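Local coordinates for Dna-binding protein RAP1 (Saccharomyces cerevisiae, PDB 4BJT) that binds telomeric DNA and, through its C-terminal domain, binds the Rap1-binding module of Rif1 and so probably helps recruit it to telomeres, at residues D64-P69 against Y143-F148. Numbering follows the deposited sequence.
Sequences DTISFP and YFLNMF
Ile66 meets Phe148 and Leu145 with two different methyl groups, and the buried contact rests on this forked approach. Ile66 CG2, the branch methyl, lies 3.8 Å from Phe148 CB, so it abuts the phenylalanine stem rather than its ring; the two side chains cross at about a right angle. The longer arm runs to the preceding turn of helix 140-150, where Ile66 CD1 sits 3.9 Å from Leu145 O and 4.3 Å from Leu145 CD2. Two torsions explain the fork: chi1 of -60° sets CG2 opposite the backbone N, while chi2 near 171° extends CD1 away from the main chain. Backbone spacing agrees, the closest CA atoms being those of Ile66 and Phe148, 7.0 Å apart. Within the helix, Phe148 N is hydrogen-bonded to Phe144 O at 2.9 Å. On the loop side, Ile66 O accepts a hydrogen bond from Thr88 OG1 of helix 88-99, whose Met92 and Thr88 touch Leu145 and Phe148 respectively. An isoleucine of the loop after helix 56-59 is thus packed against helix 140-150 inside this helical C-terminal domain. No hydrogen bond joins the segments, so their direct contact is van der Waals packing, including a methyl against a backbone carbonyl, with 168 Å² buried.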
loop_
_atom_site.group_PDB
_atom_site.type_symbol
_atom_site.label_atom_id
_atom_site.label_comp_id
_atom_site.label_asym_id
_atom_site.label_seq_id
_atom_site.Cartn_x
_atom_site.Cartn_y
_atom_site.Cartn_z
ATOM N N ASP C 64 -4.141 13.567 12.325
ATOM C CA ASP C 64 -3.662 14.573 13.288
ATOM C C ASP C 64 -3.036 13.945 14.523
ATOM O O ASP C 64 -2.305 14.630 15.230
ATOM C CB ASP C 64 -4.802 15.484 13.711
ATOM C CG ASP C 64 -5.525 16.086 12.532
ATOM O OD1 ASP C 64 -4.836 16.463 11.539
ATOM O OD2 ASP C 64 -6.760 16.000 12.503
ATOM N N THR C 65 -3.280 12.643 14.746
ATOM C CA THR C 65 -2.694 11.882 15.848
ATOM C C THR C 65 -1.302 11.392 15.488
ATOM O O THR C 65 -0.656 10.783 16.329
ATOM C CB THR C 65 -3.567 10.670 16.236
ATOM O OG1 THR C 65 -3.573 9.663 15.216
ATOM C CG2 THR C 65 -4.964 11.058 16.624
ATOM N N ILE C 66 -0.840 11.639 14.238
ATOM C CA ILE C 66 0.458 11.179 13.764
ATOM C C ILE C 66 1.378 12.383 13.621
ATOM O O ILE C 66 1.249 13.149 12.665
ATOM C CB ILE C 66 0.293 10.439 12.421
ATOM C CG1 ILE C 66 -0.643 9.208 12.559
ATOM C CG2 ILE C 66 1.674 9.992 11.887
ATOM C CD1 ILE C 66 -1.029 8.545 11.275
ATOM N N SER C 67 2.337 12.538 14.536
ATOM C CA SER C 67 3.288 13.634 14.504
ATOM C C SER C 67 4.111 13.514 13.212
ATOM O O SER C 67 4.460 12.401 12.807
ATOM C CB SER C 67 4.197 13.568 15.736
ATOM O OG SER C 67 5.110 14.647 15.747
ATOM N N PHE C 68 4.356 14.645 12.552
ATOM C CA PHE C 68 5.031 14.688 11.257
ATOM C C PHE C 68 6.390 15.378 11.322
ATOM O O PHE C 68 6.519 16.468 11.905
ATOM C CB PHE C 68 4.138 15.413 10.236
ATOM C CG PHE C 68 4.569 15.192 8.804
ATOM C CD1 PHE C 68 4.128 14.094 8.096
ATOM C CD2 PHE C 68 5.482 16.036 8.203
ATOM C CE1 PHE C 68 4.600 13.833 6.807
ATOM C CE2 PHE C 68 5.939 15.786 6.907
ATOM C CZ PHE C 68 5.483 14.706 6.218
ATOM N N PRO C 69 7.420 14.793 10.696
ATOM C CA PRO C 69 7.420 13.505 9.997
ATOM C C PRO C 69 7.483 12.354 10.980
ATOM O O PRO C 69 8.151 12.445 12.032
ATOM C CB PRO C 69 8.697 13.555 9.156
ATOM C CG PRO C 69 9.631 14.383 9.987
ATOM C CD PRO C 69 8.763 15.410 10.689
ATOM N N TYR C 143 -1.866 2.048 3.492
ATOM C CA TYR C 143 -0.485 1.638 3.698
ATOM C C TYR C 143 0.232 2.686 4.522
ATOM O O TYR C 143 0.813 2.366 5.560
ATOM C CB TYR C 143 0.216 1.404 2.357
ATOM C CG TYR C 143 1.600 0.808 2.505
ATOM C CD1 TYR C 143 2.674 1.581 2.944
ATOM C CD2 TYR C 143 1.820 -0.549 2.298
ATOM C CE1 TYR C 143 3.933 1.026 3.124
ATOM C CE2 TYR C 143 3.093 -1.103 2.415
ATOM C CZ TYR C 143 4.146 -0.319 2.837
ATOM O OH TYR C 143 5.370 -0.927 2.966
ATOM N N PHE C 144 0.179 3.938 4.092
ATOM C CA PHE C 144 0.916 4.996 4.827
ATOM C C PHE C 144 0.348 5.273 6.204
ATOM O O PHE C 144 1.119 5.425 7.148
ATOM C CB PHE C 144 0.995 6.282 4.001
ATOM C CG PHE C 144 1.927 6.143 2.834
ATOM C CD1 PHE C 144 3.288 6.082 3.026
ATOM C CD2 PHE C 144 1.443 6.008 1.552
ATOM C CE1 PHE C 144 4.154 5.911 1.949
ATOM C CE2 PHE C 144 2.316 5.809 0.479
ATOM C CZ PHE C 144 3.662 5.768 0.690
ATOM N N LEU C 145 -0.987 5.332 6.363
ATOM C CA LEU C 145 -1.524 5.602 7.693
ATOM C C LEU C 145 -1.081 4.559 8.684
ATOM O O LEU C 145 -0.748 4.889 9.817
ATOM C CB LEU C 145 -3.047 5.646 7.682
ATOM C CG LEU C 145 -3.675 6.849 6.985
ATOM C CD1 LEU C 145 -5.158 6.578 6.661
ATOM C CD2 LEU C 145 -3.517 8.117 7.830
ATOM N N ASN C 146 -1.129 3.272 8.285
ATOM C CA ASN C 146 -0.772 2.188 9.197
ATOM C C ASN C 146 0.734 2.103 9.409
ATOM O O ASN C 146 1.180 1.894 10.528
ATOM C CB ASN C 146 -1.399 0.873 8.745
ATOM C CG ASN C 146 -2.883 0.893 9.017
ATOM O OD1 ASN C 146 -3.329 0.513 10.092
ATOM N ND2 ASN C 146 -3.650 1.370 8.086
ATOM N N MET C 147 1.528 2.324 8.368
ATOM C CA MET C 147 2.980 2.390 8.486
ATOM C C MET C 147 3.365 3.457 9.500
ATOM O O MET C 147 4.171 3.226 10.399
ATOM C CB MET C 147 3.582 2.727 7.111
ATOM C CG MET C 147 5.106 2.956 7.142
ATOM S SD MET C 147 5.566 3.713 5.570
ATOM C CE MET C 147 7.360 4.030 5.772
ATOM N N PHE C 148 2.796 4.635 9.342
ATOM C CA PHE C 148 3.127 5.750 10.216
ATOM C C PHE C 148 2.626 5.573 11.638
ATOM O O PHE C 148 3.369 5.882 12.577
ATOM C CB PHE C 148 2.573 7.054 9.656
ATOM C CG PHE C 148 3.034 7.515 8.290
ATOM C CD1 PHE C 148 4.248 7.096 7.767
ATOM C CD2 PHE C 148 2.391 8.564 7.652
ATOM C CE1 PHE C 148 4.713 7.607 6.555
ATOM C CE2 PHE C 148 2.864 9.069 6.456
ATOM C CZ PHE C 148 4.053 8.627 5.948
#